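Local coordinates for DUF4627 domain-containing protein (PDB 3SEE), which is of unknown function but has a galactose-binding-like fold and is a putative sugar-binding protein of a gut bacterium, at residues F17-N27 and G34-E42; V109-N117 and K125-R133. All coordinates share one frame; numbering follows the deposited sequence. Where two conformers were deposited one is given.

Contact 1. Residues F17-N27 and G34-E42; sequences FATEVTNKVTN and GEWFIMNNE
Phe17 lays its CE1 corner over one face of the Trp36 indole, 3.2 Å from NE1, with the two ring planes 34° apart. NE1 itself is hydrogen-bonded to the carbonyl of Asn14. Val21 follows with both methyls against CB of Trp36, CG1 at 3.8 Å. Replacing Trp36 with an alanine is likely to open a gap against the Phe17 ring and to leave the Asn14 carbonyl without its N-H donor. At Asn23 the backbone O takes the N-H of Ile38 in the carbonyl plane (2.8 Å). Lys24 runs out with CG anti to the backbone N and bends at chi4 (-89°), which lets NZ hydrogen-bond Asn40 O at 3.0 Å from above the carbonyl plane, not on a lone pair. Val25 N donates a hydrogen bond to Ile38 O (3.1 Å), and Val25 CG2 meets Phe37 CD1 at 3.6 Å. A water, held by Lys24 NZ, Val25 O, Asn40 N and Asn41 OD1, spans the strand ends. Beyond it, Asn41 ND2 donates to Thr26 O (2.9 Å), which lies in the plane of the Asn41 side-chain amide. The result is a short parallel pairing at the margin of a mixed sheet, within a beta-sandwich of the galactose-binding domain-like type.

Contact 2. Residues V109-N117 and K125-R133; sequences VSVYIKQTN and KLNTTFFMR
Gln115 N donates to Thr129 O in an almost straight bond (3.0 Å), and Phe131 N donates to Ile113 O at 3.1 Å. These two bonds enclose the Lys114-Phe130 pair, a single bridge between strands whose directions differ by 144°. Next to it, Lys114 NZ reaches Asn127 O through one water and forms a salt bridge with Glu118, whose carboxylate also accepts from Thr129 OG1. A further water lies between Ile113 N and Phe131 O. The Lys114 chain, stretched until its bend at chi4 (-66°), travels across the Phe130 ring; CG lies over the face, 4.2 Å from the centroid, in a CH-pi contact. Phe130 in turn directs its edge at the face of Tyr112 in an offset edge-to-face pair, CE2 coming to 3.7 Å from Tyr112 CD1 with the planes at 85°. Ile113 CG2 meets the edge of Phe131 at CD2 (3.6 Å), and Ile195 and Leu196 of helix 194-197 also pack on that ring. Buried Lys114 therefore rests its methylene chain on an aromatic ring while its charge is met by Glu118 and a water, a pairing that would be expected to offset the cost of burying the ammonium group.

How the contacts relate
Both segments of contact 1 precede those of contact 2 along the chain, and the centres of the contacts lie about 18 Å apart; the nearest atoms approach to about 5 Å without touching. The two contacts share the mixed sheet. Contact 1 forms its margin, where the short, weakly bonded strand 24-25 is outermost within the chain beside strand 36-40, whereas contact 2 starts from strand 108-115, separated from strand 36-40 by strands 79-85 and 199-204. Strand 130-133, the other partner in contact 2, belongs to the antiparallel sheet, so its single bridge links the two sheets. One contact thus extends a sheet at its edge and the other joins the sheets, within one galactose-binding-like domain.

Contact 1. Residues F17-N27 and G34-E42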
loop_
_atom_site.group_PDB
_atom_site.type_symbol
_atom_site.label_atom_id
_atom_site.label_comp_id
_atom_site.label_asym_id
_atom_site.label_seq_id
_atom_site.Cartn_x
_atom_site.Cartn_y
_atom_site.Cartn_z
ATOM N N PHE A 17 -7.986 13.603 2.523
ATOM C CA PHE A 17 -8.008 13.561 3.990
ATOM C C PHE A 17 -8.695 14.777 4.569
ATOM O O PHE A 17 -8.432 15.176 5.679
ATOM C CB PHE A 17 -6.612 13.337 4.557
ATOM C CG PHE A 17 -5.972 12.103 3.997
ATOM C CD1 PHE A 17 -6.339 10.841 4.439
ATOM C CD2 PHE A 17 -5.034 12.188 2.997
ATOM C CE1 PHE A 17 -5.793 9.698 3.885
ATOM C CE2 PHE A 17 -4.497 11.038 2.425
ATOM C CZ PHE A 17 -4.886 9.801 2.882
ATOM N N ALA A 18 -9.634 15.347 3.815
ATOM C CA ALA A 18 -10.405 16.469 4.342
ATOM C C ALA A 18 -11.234 16.093 5.557
ATOM O O ALA A 18 -11.474 16.940 6.427
ATOM C CB ALA A 18 -11.291 17.062 3.257
ATOM N N THR A 19 -11.677 14.836 5.626
ATOM C CA THR A 19 -12.318 14.266 6.803
ATOM C C THR A 19 -11.259 13.565 7.658
ATOM O O THR A 19 -10.485 12.744 7.143
ATOM C CB THR A 19 -13.415 13.248 6.351
ATOM O OG1 THR A 19 -14.385 13.974 5.575
ATOM C CG2 THR A 19 -14.105 12.599 7.546
ATOM N N GLU A 20 -11.213 13.874 8.955
ATOM C CA GLU A 20 -10.279 13.263 9.872
ATOM C C GLU A 20 -10.416 11.740 9.865
ATOM O O GLU A 20 -11.530 11.191 9.861
ATOM C CB GLU A 20 -10.501 13.817 11.292
ATOM C CG GLU A 20 -9.546 13.242 12.332
ATOM C CD GLU A 20 -9.638 13.917 13.697
ATOM O OE1 GLU A 20 -10.555 14.731 13.890
ATOM O OE2 GLU A 20 -8.757 13.666 14.537
ATOM N N VAL A 21 -9.267 11.068 9.861
ATOM C CA VAL A 21 -9.199 9.605 9.885
ATOM C C VAL A 21 -8.629 9.152 11.209
ATOM O O VAL A 21 -7.479 9.469 11.539
ATOM C CB VAL A 21 -8.279 9.098 8.777
ATOM C CG1 VAL A 21 -8.077 7.571 8.882
ATOM C CG2 VAL A 21 -8.840 9.483 7.399
ATOM N N THR A 22 -9.430 8.394 11.962
ATOM C CA THR A 22 -8.979 7.810 13.237
ATOM C C THR A 22 -9.243 6.315 13.330
ATOM O O THR A 22 -8.666 5.664 14.215
ATOM C CB THR A 22 -9.655 8.496 14.458
ATOM O OG1 THR A 22 -11.079 8.397 14.301
ATOM C CG2 THR A 22 -9.218 9.967 14.594
ATOM N N ASN A 23 -10.072 5.775 12.432
ATOM C CA ASN A 23 -10.437 4.357 12.543
ATOM C C ASN A 23 -9.270 3.414 12.362
ATOM O O ASN A 23 -8.572 3.411 11.374
ATOM C CB ASN A 23 -11.519 3.945 11.581
ATOM C CG ASN A 23 -12.862 4.530 11.936
ATOM O OD1 ASN A 23 -13.127 4.900 13.092
ATOM N ND2 ASN A 23 -13.725 4.584 10.956
ATOM N N LYS A 24 -9.069 2.620 13.396
ATOM C CA LYS A 24 -8.065 1.597 13.436
ATOM C C LYS A 24 -8.737 0.248 13.345
ATOM O O LYS A 24 -9.771 0.024 13.983
ATOM C CB LYS A 24 -7.343 1.719 14.767
ATOM C CG LYS A 24 -6.262 0.767 14.993
ATOM C CD LYS A 24 -5.308 1.329 16.047
ATOM C CE LYS A 24 -3.972 0.735 15.788
ATOM N NZ LYS A 24 -3.797 -0.490 16.469
ATOM N N VAL A 25 -8.150 -0.671 12.590
ATOM C CA VAL A 25 -8.596 -2.051 12.585
ATOM C C VAL A 25 -7.417 -2.931 12.917
ATOM O O VAL A 25 -6.277 -2.518 12.674
ATOM C CB VAL A 25 -9.230 -2.486 11.234
ATOM C CG1 VAL A 25 -10.493 -1.655 10.928
ATOM C CG2 VAL A 25 -8.237 -2.394 10.086
ATOM N N THR A 26 -7.691 -4.148 13.390
ATOM C CA THR A 26 -6.642 -5.119 13.643
ATOM C C THR A 26 -6.424 -6.059 12.471
ATOM O O THR A 26 -5.429 -6.757 12.430
ATOM C CB THR A 26 -6.930 -5.913 14.910
ATOM O OG1 THR A 26 -8.170 -6.573 14.733
ATOM C CG2 THR A 26 -6.951 -4.992 16.140
ATOM N N ASN A 27 -7.349 -6.064 11.525
ATOM C CA ASN A 27 -7.190 -6.832 10.278
ATOM C C ASN A 27 -8.024 -6.129 9.219
ATOM O O ASN A 27 -9.165 -5.726 9.506
ATOM C CB ASN A 27 -7.646 -8.290 10.454
ATOM C CG ASN A 27 -7.316 -9.173 9.265
ATOM O OD1 ASN A 27 -7.869 -9.001 8.180
ATOM N ND2 ASN A 27 -6.427 -10.152 9.471
ATOM N N GLY A 34 -14.379 1.926 1.465
ATOM C CA GLY A 34 -14.604 3.299 1.058
ATOM C C GLY A 34 -14.213 4.346 2.064
ATOM O O GLY A 34 -14.648 5.495 1.964
ATOM N N GLU A 35 -13.420 3.942 3.042
ATOM C CA GLU A 35 -12.942 4.791 4.121
ATOM C C GLU A 35 -11.470 4.454 4.245
ATOM O O GLU A 35 -11.068 3.373 3.811
ATOM C CB GLU A 35 -13.659 4.425 5.414
ATOM C CG GLU A 35 -15.149 4.677 5.351
ATOM C CD GLU A 35 -15.825 4.666 6.689
ATOM O OE1 GLU A 35 -15.153 4.408 7.725
ATOM O OE2 GLU A 35 -17.057 4.912 6.688
ATOM N N TRP A 36 -10.668 5.351 4.822
ATOM C CA TRP A 36 -9.331 4.984 5.248
ATOM C C TRP A 36 -9.364 4.250 6.580
ATOM O O TRP A 36 -10.187 4.538 7.445
ATOM C CB TRP A 36 -8.456 6.226 5.385
ATOM C CG TRP A 36 -8.208 6.911 4.101
ATOM C CD1 TRP A 36 -8.800 8.055 3.659
ATOM C CD2 TRP A 36 -7.275 6.523 3.078
ATOM N NE1 TRP A 36 -8.310 8.396 2.429
ATOM C CE2 TRP A 36 -7.380 7.470 2.041
ATOM C CE3 TRP A 36 -6.404 5.438 2.912
ATOM C CZ2 TRP A 36 -6.606 7.387 0.890
ATOM C CZ3 TRP A 36 -5.643 5.376 1.773
ATOM C CH2 TRP A 36 -5.763 6.335 0.771
ATOM N N PHE A 37 -8.433 3.324 6.744
ATOM C CA PHE A 37 -8.182 2.697 8.020
ATOM C C PHE A 37 -6.710 2.744 8.362
ATOM O O PHE A 37 -5.849 2.817 7.479
ATOM C CB PHE A 37 -8.739 1.261 8.081
ATOM C CG PHE A 37 -8.104 0.296 7.130
ATOM C CD1 PHE A 37 -6.947 -0.362 7.463
ATOM C CD2 PHE A 37 -8.689 0.008 5.918
ATOM C CE1 PHE A 37 -6.384 -1.300 6.590
ATOM C CE2 PHE A 37 -8.135 -0.918 5.054
ATOM C CZ PHE A 37 -6.992 -1.583 5.398
ATOM N N ILE A 38 -6.440 2.689 9.654
ATOM C CA ILE A 38 -5.098 2.608 10.188
ATOM C C ILE A 38 -4.824 1.194 10.636
ATOM O O ILE A 38 -5.560 0.645 11.466
ATOM C CB ILE A 38 -4.906 3.578 11.357
ATOM C CG1 ILE A 38 -5.120 5.012 10.882
ATOM C CG2 ILE A 38 -3.534 3.364 11.996
ATOM C CD1 ILE A 38 -5.361 6.014 12.024
HETATM N N MSE A 39 -3.804 0.565 10.058
HETATM C CA MSE A 39 -3.259 -0.693 10.569
HETATM C C MSE A 39 -1.978 -0.385 11.320
HETATM O O MSE A 39 -1.045 0.189 10.760
HETATM C CB MSE A 39 -2.973 -1.692 9.442
HETATM C CG MSE A 39 -4.106 -2.669 9.210
HETATM SE SE MSE A 39 -4.251 -4.068 10.527
HETATM C CE MSE A 39 -2.854 -5.139 9.827
ATOM N N ASN A 40 -1.942 -0.739 12.603
ATOM C CA ASN A 40 -0.731 -0.647 13.397
ATOM C C ASN A 40 -0.748 -1.779 14.392
ATOM O O ASN A 40 -1.206 -1.640 15.538
ATOM C CB ASN A 40 -0.609 0.713 14.091
ATOM C CG ASN A 40 0.683 0.877 14.825
ATOM O OD1 ASN A 40 1.500 -0.051 14.901
ATOM N ND2 ASN A 40 0.867 2.066 15.402
ATOM N N ASN A 41 -0.265 -2.928 13.936
ATOM C CA ASN A 41 -0.066 -4.105 14.751
ATOM C C ASN A 41 1.386 -4.281 15.145
ATOM O O ASN A 41 1.739 -5.301 15.711
ATOM C CB ASN A 41 -0.632 -5.379 14.092
ATOM C CG ASN A 41 -2.134 -5.384 13.998
ATOM O OD1 ASN A 41 -2.839 -4.676 14.728
ATOM N ND2 ASN A 41 -2.648 -6.231 13.094
ATOM N N GLU A 42 2.236 -3.299 14.872
ATOM C CA GLU A 42 3.563 -3.289 15.465
ATOM C C GLU A 42 3.417 -3.119 16.975
ATOM O O GLU A 42 2.418 -2.581 17.459
ATOM C CB GLU A 42 4.428 -2.171 14.872
ATOM C CG GLU A 42 4.814 -2.378 13.410
ATOM C CD GLU A 42 5.939 -3.358 13.218
ATOM O OE1 GLU A 42 6.810 -3.452 14.098
ATOM O OE2 GLU A 42 6.024 -3.951 12.133
HETATM O O HOH W 1 -12.467 3.255 8.530
HETATM O O HOH W 2 -3.963 -2.213 14.052
#

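Contact 2. Residues V109-N117 and K125-R133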
loop_
_atom_site.group_PDB
_atom_site.type_symbol
_atom_site.label_atom_id
_atom_site.label_comp_id
_atom_site.label_asym_id
_atom_site.label_seq_id
_atom_site.Cartn_x
_atom_site.Cartn_y
_atom_site.Cartn_z
ATOM N N VAL A 109 8.833 5.477 0.326
ATOM C CA VAL A 109 7.416 5.244 0.532
ATOM C C VAL A 109 6.995 4.142 -0.431
ATOM O O VAL A 109 7.579 3.983 -1.498
ATOM C CB VAL A 109 6.618 6.540 0.328
ATOM C CG1 VAL A 109 6.709 7.058 -1.097
ATOM C CG2 VAL A 109 5.187 6.387 0.817
ATOM N N SER A 110 5.979 3.389 -0.039
ATOM C CA SER A 110 5.675 2.124 -0.663
ATOM C C SER A 110 4.190 1.879 -0.775
ATOM O O SER A 110 3.393 2.454 -0.039
ATOM C CB SER A 110 6.316 1.002 0.139
ATOM O OG SER A 110 7.703 1.266 0.380
ATOM N N VAL A 111 3.849 0.968 -1.670
ATOM C CA VAL A 111 2.476 0.625 -2.021
ATOM C C VAL A 111 2.365 -0.874 -2.283
ATOM O O VAL A 111 3.269 -1.446 -2.903
ATOM C CB VAL A 111 2.129 1.274 -3.385
ATOM C CG1 VAL A 111 0.742 0.841 -3.875
ATOM C CG2 VAL A 111 2.254 2.775 -3.286
ATOM N N TYR A 112 1.239 -1.490 -1.949
ATOM C CA TYR A 112 0.814 -2.745 -2.550
ATOM C C TYR A 112 -0.720 -2.756 -2.549
ATOM O O TYR A 112 -1.358 -1.948 -1.865
ATOM C CB TYR A 112 1.422 -3.985 -1.867
ATOM C CG TYR A 112 1.078 -4.202 -0.410
ATOM C CD1 TYR A 112 -0.149 -4.728 -0.034
ATOM C CD2 TYR A 112 1.968 -3.854 0.590
ATOM C CE1 TYR A 112 -0.468 -4.931 1.293
ATOM C CE2 TYR A 112 1.651 -4.044 1.928
ATOM C CZ TYR A 112 0.430 -4.593 2.272
ATOM O OH TYR A 112 0.076 -4.797 3.593
ATOM N N ILE A 113 -1.302 -3.690 -3.309
ATOM C CA ILE A 113 -2.756 -3.816 -3.401
ATOM C C ILE A 113 -3.061 -5.306 -3.284
ATOM O O ILE A 113 -2.664 -6.106 -4.133
ATOM C CB ILE A 113 -3.317 -3.225 -4.714
ATOM C CG1 ILE A 113 -2.778 -1.808 -4.979
ATOM C CG2 ILE A 113 -4.865 -3.214 -4.648
ATOM C CD1 ILE A 113 -3.303 -1.160 -6.285
ATOM N N LYS A 114 -3.735 -5.678 -2.195
ATOM C CA LYS A 114 -3.859 -7.065 -1.757
ATOM C C LYS A 114 -5.318 -7.482 -1.617
ATOM O O LYS A 114 -6.183 -6.705 -1.240
ATOM C CB LYS A 114 -3.122 -7.277 -0.416
ATOM C CG LYS A 114 -2.960 -8.730 -0.016
ATOM C CD LYS A 114 -2.123 -8.862 1.244
ATOM C CE LYS A 114 -1.833 -10.303 1.618
ATOM N NZ LYS A 114 -3.067 -11.050 2.013
ATOM N N GLN A 115 -5.560 -8.763 -1.852
ATOM C CA GLN A 115 -6.841 -9.388 -1.578
ATOM C C GLN A 115 -7.198 -9.304 -0.090
ATOM O O GLN A 115 -6.384 -9.621 0.769
ATOM C CB GLN A 115 -6.770 -10.834 -2.023
ATOM C CG GLN A 115 -8.068 -11.621 -1.818
ATOM C CD GLN A 115 -8.076 -12.947 -2.558
ATOM O OE1 GLN A 115 -7.391 -13.083 -3.576
ATOM N NE2 GLN A 115 -8.883 -13.907 -2.092
ATOM N N THR A 116 -8.443 -8.916 0.216
ATOM C CA THR A 116 -8.845 -8.748 1.609
ATOM C C THR A 116 -8.999 -10.073 2.353
ATOM O O THR A 116 -8.426 -10.240 3.442
ATOM C CB THR A 116 -10.134 -7.943 1.711
ATOM O OG1 THR A 116 -9.968 -6.731 0.968
ATOM C CG2 THR A 116 -10.496 -7.629 3.156
ATOM N N ASN A 117 -9.787 -10.975 1.761
ATOM C CA ASN A 117 -10.153 -12.225 2.415
ATOM C C ASN A 117 -9.574 -13.398 1.638
ATOM O O ASN A 117 -10.085 -13.763 0.589
ATOM C CB ASN A 117 -11.676 -12.327 2.560
ATOM C CG ASN A 117 -12.205 -11.440 3.665
ATOM O OD1 ASN A 117 -11.574 -11.353 4.717
ATOM N ND2 ASN A 117 -13.351 -10.794 3.453
ATOM N N LYS A 125 -1.493 -22.709 5.100
ATOM C CA LYS A 125 -0.990 -21.339 5.229
ATOM C C LYS A 125 -1.909 -20.417 4.432
ATOM O O LYS A 125 -2.352 -20.803 3.365
ATOM C CB LYS A 125 0.439 -21.249 4.686
ATOM N N LEU A 126 -2.199 -19.235 4.961
ATOM C CA LEU A 126 -2.995 -18.252 4.198
ATOM C C LEU A 126 -2.277 -17.866 2.905
ATOM O O LEU A 126 -1.086 -17.560 2.903
ATOM C CB LEU A 126 -3.266 -16.945 4.973
ATOM C CG LEU A 126 -4.381 -16.883 6.013
ATOM C CD1 LEU A 126 -4.398 -15.524 6.681
ATOM C CD2 LEU A 126 -5.690 -17.169 5.317
ATOM N N ASN A 127 -3.024 -17.833 1.817
ATOM C CA ASN A 127 -2.524 -17.231 0.581
ATOM C C ASN A 127 -2.254 -15.739 0.773
ATOM O O ASN A 127 -2.855 -15.097 1.638
ATOM C CB ASN A 127 -3.552 -17.360 -0.538
ATOM C CG ASN A 127 -3.777 -18.778 -1.005
ATOM O OD1 ASN A 127 -2.923 -19.667 -0.883
ATOM N ND2 ASN A 127 -4.938 -18.979 -1.607
ATOM N N THR A 128 -1.362 -15.229 -0.062
ATOM C CA THR A 128 -1.083 -13.791 -0.140
ATOM C C THR A 128 -1.145 -13.415 -1.619
ATOM O O THR A 128 -0.228 -13.710 -2.381
ATOM C CB THR A 128 0.286 -13.433 0.460
ATOM O OG1 THR A 128 1.313 -14.144 -0.245
ATOM C CG2 THR A 128 0.385 -13.779 1.946
ATOM N N THR A 129 -2.250 -12.788 -2.009
ATOM C CA THR A 129 -2.565 -12.507 -3.406
ATOM C C THR A 129 -2.551 -11.012 -3.662
ATOM O O THR A 129 -3.263 -10.275 -2.984
ATOM C CB THR A 129 -3.970 -13.050 -3.754
ATOM O OG1 THR A 129 -4.101 -14.402 -3.277
ATOM C CG2 THR A 129 -4.240 -12.994 -5.228
ATOM N N PHE A 130 -1.741 -10.566 -4.608
ATOM C CA PHE A 130 -1.531 -9.141 -4.867
ATOM C C PHE A 130 -1.702 -8.855 -6.357
ATOM O O PHE A 130 -1.275 -9.668 -7.170
ATOM C CB PHE A 130 -0.109 -8.714 -4.504
ATOM C CG PHE A 130 0.326 -9.010 -3.099
ATOM C CD1 PHE A 130 0.849 -10.248 -2.745
ATOM C CD2 PHE A 130 0.282 -8.024 -2.130
ATOM C CE1 PHE A 130 1.328 -10.480 -1.461
ATOM C CE2 PHE A 130 0.757 -8.258 -0.855
ATOM C CZ PHE A 130 1.255 -9.476 -0.529
ATOM N N PHE A 131 -2.177 -7.669 -6.718
ATOM C CA PHE A 131 -2.037 -7.246 -8.108
ATOM C C PHE A 131 -0.568 -6.959 -8.445
ATOM O O PHE A 131 0.197 -6.476 -7.604
ATOM C CB PHE A 131 -2.872 -6.020 -8.385
ATOM C CG PHE A 131 -4.347 -6.264 -8.289
ATOM C CD1 PHE A 131 -4.957 -7.208 -9.089
ATOM C CD2 PHE A 131 -5.141 -5.561 -7.391
ATOM C CE1 PHE A 131 -6.329 -7.425 -9.001
ATOM C CE2 PHE A 131 -6.499 -5.784 -7.290
ATOM C CZ PHE A 131 -7.096 -6.709 -8.104
HETATM N N MSE A 132 -0.172 -7.290 -9.661
HETATM C CA MSE A 132 1.205 -7.125 -10.088
HETATM C C MSE A 132 1.502 -5.687 -10.473
HETATM O O MSE A 132 0.794 -5.079 -11.268
HETATM C CB MSE A 132 1.461 -8.026 -11.287
HETATM C CG MSE A 132 2.957 -8.136 -11.632
HETATM SE SE MSE A 132 3.263 -9.042 -13.326
HETATM C CE MSE A 132 3.172 -7.492 -14.493
ATOM N N ARG A 133 2.610 -5.164 -9.968
ATOM C CA ARG A 133 3.021 -3.872 -10.457
ATOM C C ARG A 133 3.421 -4.039 -11.949
ATOM O O ARG A 133 4.043 -5.015 -12.374
ATOM C CB ARG A 133 4.060 -3.199 -9.550
ATOM C CG ARG A 133 5.414 -3.851 -9.538
ATOM C CD ARG A 133 6.373 -3.199 -8.523
ATOM N NE ARG A 133 7.562 -4.007 -8.500
ATOM C CZ ARG A 133 8.540 -3.939 -9.392
ATOM N NH1 ARG A 133 8.503 -3.067 -10.383
ATOM N NH2 ARG A 133 9.565 -4.764 -9.274
HETATM O O HOH W 3 0.402 -5.290 -5.030
HETATM O O HOH W 4 -2.686 -13.305 3.721
#